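Long-range contacts in Rv3651-like N-terminal domain-containing protein (Mycobacterium tuberculosis, PDB 4Q6U), which is of unknown biochemical function but, built from a GAF-like and two PAS-like domains, probably acts as a sensor protein: residues I55-L59 with M88-V93; V81-D85 with A120-P124; I107-L111 with T123-N129; G240-V246 with A327-R333; F263-S269 with L302-D306. One frame throughout, in Å; residues are numbered along the deposited sequence.

Contact 1. Residues I55-L59 with M88-V93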
# COMPACT_ATOMS: atom_id res chain seq x y z
N ILE B 55 -7.57 36.17 -13.64
CA ILE B 55 -7.30 34.85 -14.21
C ILE B 55 -7.97 34.74 -15.58
O ILE B 55 -7.36 34.27 -16.54
CB ILE B 55 -7.80 33.72 -13.28
CG1 ILE B 55 -7.04 33.74 -11.95
CG2 ILE B 55 -7.65 32.35 -13.95
CD1 ILE B 55 -7.60 32.79 -10.91
N ALA B 56 -9.22 35.19 -15.66
CA ALA B 56 -10.00 35.10 -16.89
C ALA B 56 -9.31 35.84 -18.04
O ALA B 56 -9.28 35.35 -19.17
CB ALA B 56 -11.40 35.64 -16.67
N GLU B 57 -8.77 37.02 -17.74
CA GLU B 57 -8.05 37.82 -18.72
C GLU B 57 -6.73 37.15 -19.14
O GLU B 57 -6.34 37.20 -20.31
CB GLU B 57 -7.78 39.22 -18.18
N THR B 58 -6.05 36.53 -18.18
CA THR B 58 -4.80 35.84 -18.47
C THR B 58 -5.04 34.69 -19.43
O THR B 58 -4.22 34.42 -20.31
CB THR B 58 -4.14 35.30 -17.18
OG1 THR B 58 -3.79 36.40 -16.34
CG2 THR B 58 -2.89 34.50 -17.51
N LEU B 59 -6.18 34.03 -19.27
CA LEU B 59 -6.57 32.97 -20.20
C LEU B 59 -6.81 33.56 -21.59
O LEU B 59 -6.37 33.02 -22.59
CB LEU B 59 -7.82 32.25 -19.71
CG LEU B 59 -7.66 31.42 -18.43
CD1 LEU B 59 -8.91 30.60 -18.16
CD2 LEU B 59 -6.44 30.55 -18.54
N MSE B 88 -2.78 26.60 -22.60
CA MSE B 88 -2.70 27.08 -21.23
C MSE B 88 -3.11 25.99 -20.25
O MSE B 88 -4.25 25.54 -20.29
CB MSE B 88 -3.60 28.31 -21.06
CG MSE B 88 -3.57 28.90 -19.68
SE MSE B 88 -2.58 30.56 -19.61
CE MSE B 88 -3.17 31.35 -21.29
N HIS B 89 -2.18 25.56 -19.41
CA HIS B 89 -2.49 24.52 -18.43
C HIS B 89 -2.94 25.11 -17.10
O HIS B 89 -3.66 24.47 -16.33
CB HIS B 89 -1.27 23.63 -18.18
CG HIS B 89 -1.03 22.63 -19.26
ND1 HIS B 89 -0.39 21.42 -19.02
CD2 HIS B 89 -1.35 22.63 -20.57
CE1 HIS B 89 -0.33 20.74 -20.15
NE2 HIS B 89 -0.91 21.45 -21.11
N GLY B 90 -2.49 26.33 -16.83
CA GLY B 90 -2.84 26.97 -15.58
C GLY B 90 -2.37 28.40 -15.51
O GLY B 90 -1.76 28.93 -16.45
N VAL B 91 -2.66 29.03 -14.37
CA VAL B 91 -2.27 30.40 -14.09
C VAL B 91 -1.77 30.47 -12.65
O VAL B 91 -2.39 29.90 -11.75
CB VAL B 91 -3.45 31.39 -14.29
CG1 VAL B 91 -3.07 32.81 -13.82
CG2 VAL B 91 -3.92 31.40 -15.73
N GLN B 92 -0.65 31.14 -12.43
CA GLN B 92 -0.15 31.35 -11.08
C GLN B 92 -0.53 32.76 -10.67
O GLN B 92 -0.32 33.69 -11.43
CB GLN B 92 1.35 31.13 -11.01
CG GLN B 92 1.78 30.34 -9.79
CD GLN B 92 3.20 29.83 -9.92
OE1 GLN B 92 3.89 30.11 -10.90
NE2 GLN B 92 3.64 29.06 -8.92
N VAL B 93 -1.09 32.91 -9.47
CA VAL B 93 -1.66 34.20 -9.04
C VAL B 93 -1.13 34.65 -7.68
O VAL B 93 -0.98 33.85 -6.75
CB VAL B 93 -3.20 34.13 -8.96
CG1 VAL B 93 -3.80 35.53 -8.71
CG2 VAL B 93 -3.77 33.53 -10.23

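Contact 2. Residues V81-D85 with A120-P124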
# COMPACT_ATOMS: atom_id res chain seq x y z
N VAL B 81 0.74 29.54 -17.32
CA VAL B 81 1.54 28.34 -17.46
C VAL B 81 1.15 27.71 -18.79
O VAL B 81 0.08 27.11 -18.92
CB VAL B 81 1.31 27.34 -16.33
CG1 VAL B 81 2.36 26.23 -16.39
CG2 VAL B 81 1.38 28.04 -14.98
N ILE B 82 2.02 27.86 -19.78
CA ILE B 82 1.67 27.51 -21.14
C ILE B 82 2.55 26.39 -21.66
O ILE B 82 3.77 26.49 -21.66
CB ILE B 82 1.76 28.72 -22.07
CG1 ILE B 82 0.91 29.86 -21.50
CG2 ILE B 82 1.32 28.35 -23.48
CD1 ILE B 82 0.97 31.16 -22.31
N MSE B 83 1.90 25.30 -22.07
CA MSE B 83 2.56 24.12 -22.62
C MSE B 83 3.18 24.48 -23.95
O MSE B 83 2.72 25.42 -24.60
CB MSE B 83 1.55 22.98 -22.78
CG MSE B 83 2.13 21.67 -23.29
SE MSE B 83 3.64 21.15 -22.19
CE MSE B 83 4.26 19.59 -23.26
N THR B 84 4.21 23.77 -24.38
CA THR B 84 4.90 24.17 -25.61
C THR B 84 4.07 23.96 -26.89
O THR B 84 4.51 24.33 -27.98
CB THR B 84 6.25 23.46 -25.76
OG1 THR B 84 6.10 22.06 -25.48
CG2 THR B 84 7.27 24.07 -24.79
N ASP B 85 2.88 23.39 -26.76
CA ASP B 85 1.96 23.36 -27.91
C ASP B 85 1.05 24.60 -27.94
O ASP B 85 0.14 24.68 -28.75
CB ASP B 85 1.12 22.08 -27.91
CG ASP B 85 0.42 21.84 -26.58
OD1 ASP B 85 0.28 22.80 -25.80
OD2 ASP B 85 0.01 20.68 -26.33
N ALA B 120 4.69 10.89 -24.26
CA ALA B 120 4.71 12.05 -23.38
C ALA B 120 5.53 13.19 -23.98
O ALA B 120 6.51 12.98 -24.68
CB ALA B 120 5.28 11.67 -22.01
N THR B 121 5.11 14.41 -23.67
CA THR B 121 5.85 15.60 -24.04
C THR B 121 6.07 16.37 -22.74
O THR B 121 5.10 16.77 -22.08
CB THR B 121 5.08 16.44 -25.06
OG1 THR B 121 4.60 15.58 -26.10
CG2 THR B 121 5.97 17.55 -25.67
N ASP B 122 7.32 16.54 -22.34
CA ASP B 122 7.62 17.32 -21.13
C ASP B 122 8.17 18.67 -21.50
O ASP B 122 8.21 19.02 -22.68
CB ASP B 122 8.61 16.60 -20.23
CG ASP B 122 7.96 15.51 -19.40
OD1 ASP B 122 7.53 14.51 -20.00
OD2 ASP B 122 7.88 15.67 -18.16
N THR B 123 8.61 19.41 -20.48
CA THR B 123 9.27 20.71 -20.66
C THR B 123 10.54 20.72 -19.81
O THR B 123 10.69 19.89 -18.92
CB THR B 123 8.35 21.88 -20.23
OG1 THR B 123 7.91 21.68 -18.89
CG2 THR B 123 7.13 21.97 -21.14
N PRO B 124 11.48 21.64 -20.10
CA PRO B 124 12.62 21.84 -19.19
C PRO B 124 12.17 22.04 -17.74
O PRO B 124 12.77 21.49 -16.81
CB PRO B 124 13.27 23.12 -19.73
CG PRO B 124 13.00 23.05 -21.21
CD PRO B 124 11.63 22.43 -21.34
O HOH W 1 8.25 20.66 -24.59

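Contact 3. Residues I107-L111 with T123-N129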
# COMPACT_ATOMS: atom_id res chain seq x y z
N ILE B 107 8.45 27.52 -9.73
CA ILE B 107 8.28 27.32 -11.17
C ILE B 107 7.45 26.08 -11.45
O ILE B 107 7.87 24.95 -11.15
CB ILE B 107 9.63 27.20 -11.91
CG1 ILE B 107 10.61 28.28 -11.45
CG2 ILE B 107 9.40 27.30 -13.42
CD1 ILE B 107 10.11 29.69 -11.65
N PRO B 108 6.26 26.28 -12.04
CA PRO B 108 5.41 25.15 -12.43
C PRO B 108 5.90 24.54 -13.73
O PRO B 108 6.48 25.26 -14.55
CB PRO B 108 4.02 25.80 -12.59
CG PRO B 108 4.21 27.28 -12.31
CD PRO B 108 5.67 27.56 -12.45
N GLY B 109 5.69 23.24 -13.91
CA GLY B 109 6.18 22.54 -15.08
C GLY B 109 5.06 21.82 -15.79
O GLY B 109 4.57 20.80 -15.31
N PRO B 110 4.63 22.37 -16.93
CA PRO B 110 3.57 21.77 -17.74
C PRO B 110 4.10 20.57 -18.51
O PRO B 110 5.25 20.57 -18.95
CB PRO B 110 3.16 22.90 -18.68
CG PRO B 110 4.41 23.67 -18.86
CD PRO B 110 5.19 23.57 -17.57
N LEU B 111 3.27 19.54 -18.63
CA LEU B 111 3.58 18.39 -19.47
C LEU B 111 2.28 17.76 -19.94
O LEU B 111 1.19 18.10 -19.44
CB LEU B 111 4.42 17.36 -18.70
CG LEU B 111 3.74 16.71 -17.49
CD1 LEU B 111 4.01 15.21 -17.46
CD2 LEU B 111 4.21 17.32 -16.18
N THR B 123 8.61 19.41 -20.48
CA THR B 123 9.27 20.71 -20.66
C THR B 123 10.54 20.72 -19.81
O THR B 123 10.69 19.89 -18.92
CB THR B 123 8.35 21.88 -20.23
OG1 THR B 123 7.91 21.68 -18.89
CG2 THR B 123 7.13 21.97 -21.14
N PRO B 124 11.48 21.64 -20.10
CA PRO B 124 12.62 21.84 -19.19
C PRO B 124 12.17 22.04 -17.74
O PRO B 124 12.77 21.49 -16.81
CB PRO B 124 13.27 23.12 -19.73
CG PRO B 124 13.00 23.05 -21.21
CD PRO B 124 11.63 22.43 -21.34
N GLU B 125 11.10 22.80 -17.56
CA GLU B 125 10.55 23.06 -16.23
C GLU B 125 10.03 21.77 -15.58
O GLU B 125 10.35 21.49 -14.41
CB GLU B 125 9.45 24.11 -16.32
CG GLU B 125 9.94 25.53 -16.66
CD GLU B 125 10.28 25.73 -18.13
OE1 GLU B 125 9.89 24.88 -18.97
OE2 GLU B 125 10.95 26.73 -18.44
N SER B 126 9.25 20.98 -16.31
CA SER B 126 8.68 19.77 -15.71
C SER B 126 9.77 18.74 -15.39
O SER B 126 9.69 18.01 -14.40
CB SER B 126 7.60 19.17 -16.62
OG SER B 126 8.16 18.38 -17.68
N LEU B 127 10.80 18.73 -16.23
CA LEU B 127 11.93 17.83 -16.04
C LEU B 127 12.79 18.25 -14.86
O LEU B 127 13.19 17.41 -14.04
CB LEU B 127 12.78 17.77 -17.32
CG LEU B 127 12.13 16.99 -18.47
CD1 LEU B 127 12.98 17.13 -19.71
CD2 LEU B 127 11.96 15.53 -18.10
N THR B 128 13.06 19.54 -14.76
CA THR B 128 13.83 20.08 -13.64
C THR B 128 13.12 19.83 -12.31
O THR B 128 13.74 19.36 -11.35
CB THR B 128 14.08 21.58 -13.79
OG1 THR B 128 14.96 21.79 -14.89
CG2 THR B 128 14.71 22.15 -12.52
N ASN B 129 11.82 20.14 -12.26
CA ASN B 129 11.02 19.90 -11.07
C ASN B 129 11.10 18.43 -10.63
O ASN B 129 11.22 18.14 -9.44
CB ASN B 129 9.56 20.30 -11.32
CG ASN B 129 9.38 21.82 -11.40
OD1 ASN B 129 10.28 22.57 -11.04
ND2 ASN B 129 8.22 22.27 -11.86

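Contact 4. Residues G240-V246 with A327-R333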
# COMPACT_ATOMS: atom_id res chain seq x y z
N GLY B 240 19.22 -10.33 -15.06
CA GLY B 240 18.99 -10.55 -16.48
C GLY B 240 17.54 -10.36 -16.88
O GLY B 240 17.22 -10.35 -18.07
N VAL B 241 16.65 -10.24 -15.90
CA VAL B 241 15.24 -10.07 -16.19
C VAL B 241 14.78 -8.67 -15.82
O VAL B 241 15.04 -8.19 -14.72
CB VAL B 241 14.38 -11.09 -15.44
CG1 VAL B 241 12.90 -10.90 -15.81
CG2 VAL B 241 14.85 -12.52 -15.74
N HIS B 242 14.09 -8.02 -16.75
CA HIS B 242 13.62 -6.66 -16.52
C HIS B 242 12.10 -6.58 -16.64
O HIS B 242 11.54 -6.78 -17.73
CB HIS B 242 14.30 -5.71 -17.50
CG HIS B 242 15.79 -5.68 -17.37
ND1 HIS B 242 16.46 -4.63 -16.77
CD2 HIS B 242 16.73 -6.57 -17.76
CE1 HIS B 242 17.76 -4.88 -16.80
NE2 HIS B 242 17.95 -6.05 -17.39
N ARG B 243 11.44 -6.30 -15.52
CA ARG B 243 9.98 -6.23 -15.47
C ARG B 243 9.43 -4.84 -15.76
O ARG B 243 10.04 -3.84 -15.39
CB ARG B 243 9.48 -6.71 -14.12
CG ARG B 243 9.77 -8.21 -13.88
CD ARG B 243 9.45 -8.57 -12.40
NE ARG B 243 10.29 -7.82 -11.48
CZ ARG B 243 10.15 -7.84 -10.16
NH1 ARG B 243 9.20 -8.58 -9.61
NH2 ARG B 243 10.96 -7.12 -9.40
N ALA B 244 8.27 -4.80 -16.41
CA ALA B 244 7.65 -3.54 -16.81
C ALA B 244 6.15 -3.69 -16.86
O ALA B 244 5.64 -4.80 -17.01
CB ALA B 244 8.17 -3.09 -18.17
N LEU B 245 5.43 -2.58 -16.75
CA LEU B 245 4.01 -2.59 -17.03
C LEU B 245 3.80 -2.04 -18.43
O LEU B 245 4.46 -1.09 -18.82
CB LEU B 245 3.24 -1.76 -16.01
CG LEU B 245 3.34 -2.30 -14.57
CD1 LEU B 245 2.75 -1.30 -13.61
CD2 LEU B 245 2.62 -3.63 -14.49
N VAL B 246 2.90 -2.66 -19.18
CA VAL B 246 2.63 -2.24 -20.54
C VAL B 246 1.13 -2.16 -20.83
O VAL B 246 0.33 -2.81 -20.15
CB VAL B 246 3.28 -3.19 -21.57
CG1 VAL B 246 4.73 -3.46 -21.21
CG2 VAL B 246 2.50 -4.49 -21.68
N ALA B 327 -3.72 -4.08 -17.15
CA ALA B 327 -2.44 -3.74 -17.75
C ALA B 327 -1.61 -5.00 -17.83
O ALA B 327 -1.94 -6.01 -17.20
CB ALA B 327 -1.72 -2.67 -16.95
N GLY B 328 -0.54 -4.96 -18.62
CA GLY B 328 0.33 -6.13 -18.74
C GLY B 328 1.55 -6.03 -17.85
O GLY B 328 2.25 -5.02 -17.84
N LEU B 329 1.79 -7.07 -17.06
CA LEU B 329 3.07 -7.19 -16.38
C LEU B 329 3.96 -8.03 -17.27
O LEU B 329 3.68 -9.21 -17.49
CB LEU B 329 2.93 -7.84 -15.00
CG LEU B 329 4.27 -8.25 -14.40
CD1 LEU B 329 5.10 -7.01 -14.10
CD2 LEU B 329 4.10 -9.11 -13.16
N VAL B 330 5.01 -7.43 -17.79
CA VAL B 330 5.89 -8.12 -18.71
C VAL B 330 7.26 -8.33 -18.10
O VAL B 330 7.83 -7.41 -17.53
CB VAL B 330 6.02 -7.32 -20.03
CG1 VAL B 330 7.04 -7.97 -20.91
CG2 VAL B 330 4.68 -7.24 -20.74
N ALA B 331 7.78 -9.55 -18.22
CA ALA B 331 9.15 -9.86 -17.80
C ALA B 331 10.03 -10.06 -19.02
O ALA B 331 9.81 -10.96 -19.81
CB ALA B 331 9.18 -11.09 -16.91
N LEU B 332 11.04 -9.21 -19.17
CA LEU B 332 11.89 -9.23 -20.35
C LEU B 332 13.28 -9.76 -20.10
O LEU B 332 13.96 -9.30 -19.19
CB LEU B 332 12.02 -7.82 -20.91
CG LEU B 332 10.72 -7.09 -21.17
CD1 LEU B 332 11.02 -5.63 -21.37
CD2 LEU B 332 10.14 -7.67 -22.42
N ARG B 333 13.72 -10.67 -20.95
CA ARG B 333 15.08 -11.16 -20.88
C ARG B 333 15.56 -11.67 -22.24
O ARG B 333 14.76 -11.88 -23.16
CB ARG B 333 15.21 -12.27 -19.83
CG ARG B 333 14.46 -13.56 -20.17
CD ARG B 333 14.84 -14.71 -19.21
NE ARG B 333 13.98 -15.89 -19.36
CZ ARG B 333 13.99 -16.71 -20.40
NH1 ARG B 333 14.82 -16.48 -21.42
NH2 ARG B 333 13.18 -17.76 -20.45

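Contact 5. Residues F263-S269 with L302-D306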
# COMPACT_ATOMS: atom_id res chain seq x y z
N PHE B 263 18.51 -4.23 -23.71
CA PHE B 263 18.43 -5.24 -24.77
C PHE B 263 17.90 -4.63 -26.05
O PHE B 263 18.31 -5.01 -27.14
CB PHE B 263 17.52 -6.42 -24.41
CG PHE B 263 17.74 -6.98 -23.05
CD1 PHE B 263 18.99 -6.99 -22.47
CD2 PHE B 263 16.67 -7.51 -22.35
CE1 PHE B 263 19.17 -7.51 -21.20
CE2 PHE B 263 16.84 -8.02 -21.09
CZ PHE B 263 18.09 -8.02 -20.51
N TYR B 264 16.95 -3.71 -25.93
CA TYR B 264 16.33 -3.13 -27.11
C TYR B 264 16.06 -1.63 -26.91
O TYR B 264 16.12 -1.12 -25.80
CB TYR B 264 15.04 -3.89 -27.46
CG TYR B 264 13.83 -3.55 -26.59
CD1 TYR B 264 13.69 -4.08 -25.32
CD2 TYR B 264 12.83 -2.73 -27.07
CE1 TYR B 264 12.58 -3.78 -24.55
CE2 TYR B 264 11.72 -2.42 -26.30
CZ TYR B 264 11.60 -2.95 -25.05
OH TYR B 264 10.49 -2.63 -24.30
N ASP B 265 15.78 -0.92 -28.01
CA ASP B 265 15.65 0.53 -27.95
C ASP B 265 14.21 0.93 -27.66
O ASP B 265 13.48 1.35 -28.56
CB ASP B 265 16.13 1.16 -29.27
CG ASP B 265 16.47 2.64 -29.13
OD1 ASP B 265 16.02 3.28 -28.15
OD2 ASP B 265 17.17 3.18 -30.01
N TRP B 266 13.81 0.79 -26.40
CA TRP B 266 12.47 1.16 -25.96
C TRP B 266 12.27 2.67 -25.99
O TRP B 266 11.14 3.14 -26.15
CB TRP B 266 12.19 0.61 -24.54
CG TRP B 266 13.19 1.06 -23.51
CD1 TRP B 266 14.41 0.49 -23.25
CD2 TRP B 266 13.06 2.16 -22.61
NE1 TRP B 266 15.05 1.18 -22.25
CE2 TRP B 266 14.24 2.21 -21.83
CE3 TRP B 266 12.06 3.11 -22.39
CZ2 TRP B 266 14.44 3.18 -20.85
CZ3 TRP B 266 12.26 4.07 -21.40
CH2 TRP B 266 13.45 4.10 -20.65
N ARG B 267 13.35 3.44 -25.85
CA ARG B 267 13.22 4.90 -25.83
C ARG B 267 12.92 5.48 -27.22
O ARG B 267 12.01 6.29 -27.38
CB ARG B 267 14.48 5.54 -25.25
CG ARG B 267 14.58 5.37 -23.72
CD ARG B 267 15.78 6.10 -23.12
NE ARG B 267 15.75 7.54 -23.40
CZ ARG B 267 16.61 8.16 -24.19
NH1 ARG B 267 17.59 7.48 -24.77
NH2 ARG B 267 16.51 9.46 -24.40
N ARG B 268 13.68 5.04 -28.22
CA ARG B 268 13.47 5.53 -29.59
C ARG B 268 12.10 5.08 -30.11
O ARG B 268 11.40 5.84 -30.77
CB ARG B 268 14.57 5.03 -30.52
CG ARG B 268 14.51 5.62 -31.94
CD ARG B 268 15.39 4.85 -32.88
NE ARG B 268 14.77 3.59 -33.29
CZ ARG B 268 15.33 2.39 -33.18
NH1 ARG B 268 16.55 2.27 -32.67
NH2 ARG B 268 14.68 1.31 -33.59
N SER B 269 11.73 3.84 -29.81
CA SER B 269 10.52 3.28 -30.40
C SER B 269 9.26 3.70 -29.63
O SER B 269 8.15 3.33 -30.02
CB SER B 269 10.61 1.75 -30.50
OG SER B 269 10.68 1.16 -29.21
N LEU B 302 11.81 -7.10 -30.98
CA LEU B 302 11.63 -5.70 -30.60
C LEU B 302 12.69 -4.84 -31.29
O LEU B 302 13.74 -5.36 -31.67
CB LEU B 302 11.70 -5.56 -29.09
CG LEU B 302 10.67 -6.40 -28.34
CD1 LEU B 302 10.86 -6.31 -26.84
CD2 LEU B 302 9.27 -5.94 -28.73
N PRO B 303 12.43 -3.54 -31.47
CA PRO B 303 13.36 -2.65 -32.18
C PRO B 303 14.76 -2.59 -31.56
O PRO B 303 14.88 -2.36 -30.36
CB PRO B 303 12.69 -1.27 -32.08
CG PRO B 303 11.27 -1.54 -31.79
CD PRO B 303 11.25 -2.81 -30.97
N GLY B 304 15.79 -2.78 -32.36
CA GLY B 304 17.16 -2.73 -31.86
C GLY B 304 17.82 -1.36 -31.84
O GLY B 304 17.35 -0.39 -32.46
N HIS B 305 18.93 -1.28 -31.11
CA HIS B 305 19.78 -0.10 -31.08
C HIS B 305 20.63 0.05 -32.35
O HIS B 305 20.67 1.13 -32.96
CB HIS B 305 20.69 -0.14 -29.85
CG HIS B 305 19.99 0.20 -28.57
ND1 HIS B 305 19.61 -0.77 -27.66
CD2 HIS B 305 19.60 1.38 -28.05
CE1 HIS B 305 19.02 -0.18 -26.63
NE2 HIS B 305 19.00 1.12 -26.84
N ASP B 306 21.30 -1.02 -32.74
CA ASP B 306 22.19 -1.00 -33.91
C ASP B 306 21.60 -1.75 -35.10
O ASP B 306 21.88 -1.42 -36.26
CB ASP B 306 23.55 -1.59 -33.56
CG ASP B 306 24.16 -0.94 -32.34
OD1 ASP B 306 24.31 0.30 -32.34
OD2 ASP B 306 24.48 -1.67 -31.37

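Contact 1. Residues I55-L59 with M88-V93
Val91 is the knob at the centre of this interface: its CG2 methyl pushes into the hollow between Ile55, Thr58 and Leu59, three residues of one helical face, lying 3.7 Å from Thr58 CG2, 3.9 Å from Leu59 CD2 and 4.2 Å from Ile55 CG2. At one end Ile55 fills the space beside Val93, with Ile55 CG1 3.7 Å from Val93 CG2. At the other, the selenomethionine Met88 projects at the helix, Met88 CG 3.5 Å from Leu59 CD2, and its methyl CE reaches the backbone at Thr58 O, 3.4 Å away. This is a helix laid on an antiparallel sheet, in the N-terminal domain of the GAF clan; the local axes come within 9.2 Å and run at 138°. Thr58 presents its methyl to the strand while Thr58 OG1 is hydrogen-bonded to Thr78 OG1 on the neighbouring strand 74-82. The classic beta bulge of His89 and Gly90 opposite Val81 inserts an extra residue, so Met88 and Val91 both point their CA-to-CB bonds toward the helix.

Contact 2. Residues V81-D85 with A120-P124
Thr121, the last residue of strand 119-121, is the first to meet the other segment: its carbonyl O lies 3.2 Å from the methyl CE of selenomethionine Met83, and its CG2 is 3.6 Å from that same Met83 CE. Asp122 turns its side chain away, toward Ser126 and Arg142, and offers its backbone instead. A water donates a hydrogen bond to Asp122 O at 2.5 Å and is also hydrogen-bonded to Thr84 OG1 at 2.7 Å, bridging the two loops. At Thr123 the methyl CG2 packs 3.7 Å from Met83 SE and 4.2 Å from Thr84 CG2, while the hydroxyl is engaged elsewhere, with Pro110 O and as the N-cap of helix 124-129. Met83 and Thr84 follow strand 74-82 of the GAF-like domain, whereas 120-124 belongs to the PAS-like middle domain, so this is part of an interdomain junction. Its chemistry, selenomethionine against methyls and carbonyls plus one water bridge, implies that the domains meet here by shape and solvent, without direct hydrogen bonds between these segments.

Contact 3. Residues I107-L111 with T123-N129
Strand 109-111 crosses helix 124-129 at 111° with the local axes only 6.0 Å apart, and Gly109 CA sits 3.8 Å from Ser126 CA. In the PAS-like middle domain this places the short helix after strand 119-121 against that strand's sheet neighbour, 109-114. Such closeness requires glycine: a CB on Gly109 would point at the helix and clash with Ser126 CA. The helix starts with a capping box, in which Ser126 N donates to Thr123 OG1 and Thr123 N to Ser126 OG, both at 3.0 Å; Ser126 OG is also hydrogen-bonded to Asp122 OD2. Around the glycine, Glu125 CB lies 3.8 Å from Gly109 CA, Glu125 CG 3.7 Å from Ile107 CG2, and Ser126 CB 3.9 Å from Leu111 CD2. Two side-chain hydrogen bonds fix the ends. Asn129 ND2 donates to Ile107 O at 2.8 Å and also serves Asn213 on strand 206-215. At the other end, the capping hydroxyl has a second role: Thr123 OG1 gives its proton to Pro110 O, 2.9 Å away.

Contact 4. Residues G240-V246 with A327-R333
Six backbone hydrogen bonds join these antiparallel strands, in three reciprocal pairs. His242 N reaches Leu332 O at 2.8 Å and Leu332 N reaches His242 O at 2.9 Å; Ala244 N to Val330 O is 2.9 Å and Val330 N to Ala244 O 2.8 Å; Val246 N to Gly328 O and Gly328 N to Val246 O are both 2.8 Å. Between them lie the non-hydrogen-bonded pairs Arg243 with Ala331 and Leu245 with Leu329, where CA-H...O contacts add to the pairing, the shortest from Leu245 CA to Gly328 O at 3.1 Å. On the face carrying His242, Ala244 and Val246, Val246 CG2 packs 3.6 Å from Val330 CG2 and leaves no room for a CB on Gly328. On the other face Leu245 CD2 lies 4.2 Å from Leu329 CD1, and Leu329 also packs on Leu236 of the second subunit. Both arginine ends lead away into salt bridges, Arg243 with Asp258 and Arg333 with Glu339. With strand order 2-1-5-4-3, this is the pairing of first and last strands at the centre of a PAS-type sheet. The chemistry implies a main-chain link between residues some 80 to 90 positions apart, leaving side chains to line the two faces.

Contact 5. Residues F263-S269 with L302-D306
A single carbonyl, Gly304 O, takes the guanidinium of Arg268, with Arg268 NH1 at 2.8 Å and a weak second bond from Arg268 NH2 at 3.4 Å. The same Arg268 NH1 makes a salt bridge to Asp265 OD2, 2.9 Å away, so the arginine ties its own loop to the residue just after strand 296-303. Next to it Asp265 N donates to Pro303 O at 2.9 Å. Two CH-pi contacts flank this polar centre: Leu302 CD1 stands 3.7 Å above the centroid of the Tyr264 ring, almost on its normal, and Asp265 CB lies 3.8 Å from the centroid of the His305 ring. Ser269 CB packs 3.6 Å from Pro303 CG. The loop itself is shaped by Asp265, the centre of an inverse gamma turn, whose OD1 accepts from Arg268 N at 2.9 Å. Phe263 meets His242, and Trp266 stacks edge-to-face with Trp256. An Asx motif shapes the loop, and Asp265 and Arg268 fasten it at the end of outermost strand 296-303 of the PAS-like sheet.

In the fold
Contact 1 lies in the N-terminal domain, which contact 2 bridges to the middle domain of contact 3. Contacts 1 and 2 share a sheet: Gly90 O lies 2.7 Å from Val81 N, and strand 74-82, paired with the bulged strand, runs on into the Met83 loop. Contacts 2 and 3, centred about 7 Å apart, share Thr123 and Pro124, and Met83 SE comes 3.7 Å from Pro110 O. His89 CE1, 3.1 Å from Leu111 O, brings contact 1 against contact 3. Contacts 4 and 5, centred about 15 Å apart, form a separate group in the C-terminal domain, where His242 CD2 meets Phe263 CZ at 3.4 Å. Centres of contacts 1 and 4 are about 41 Å apart.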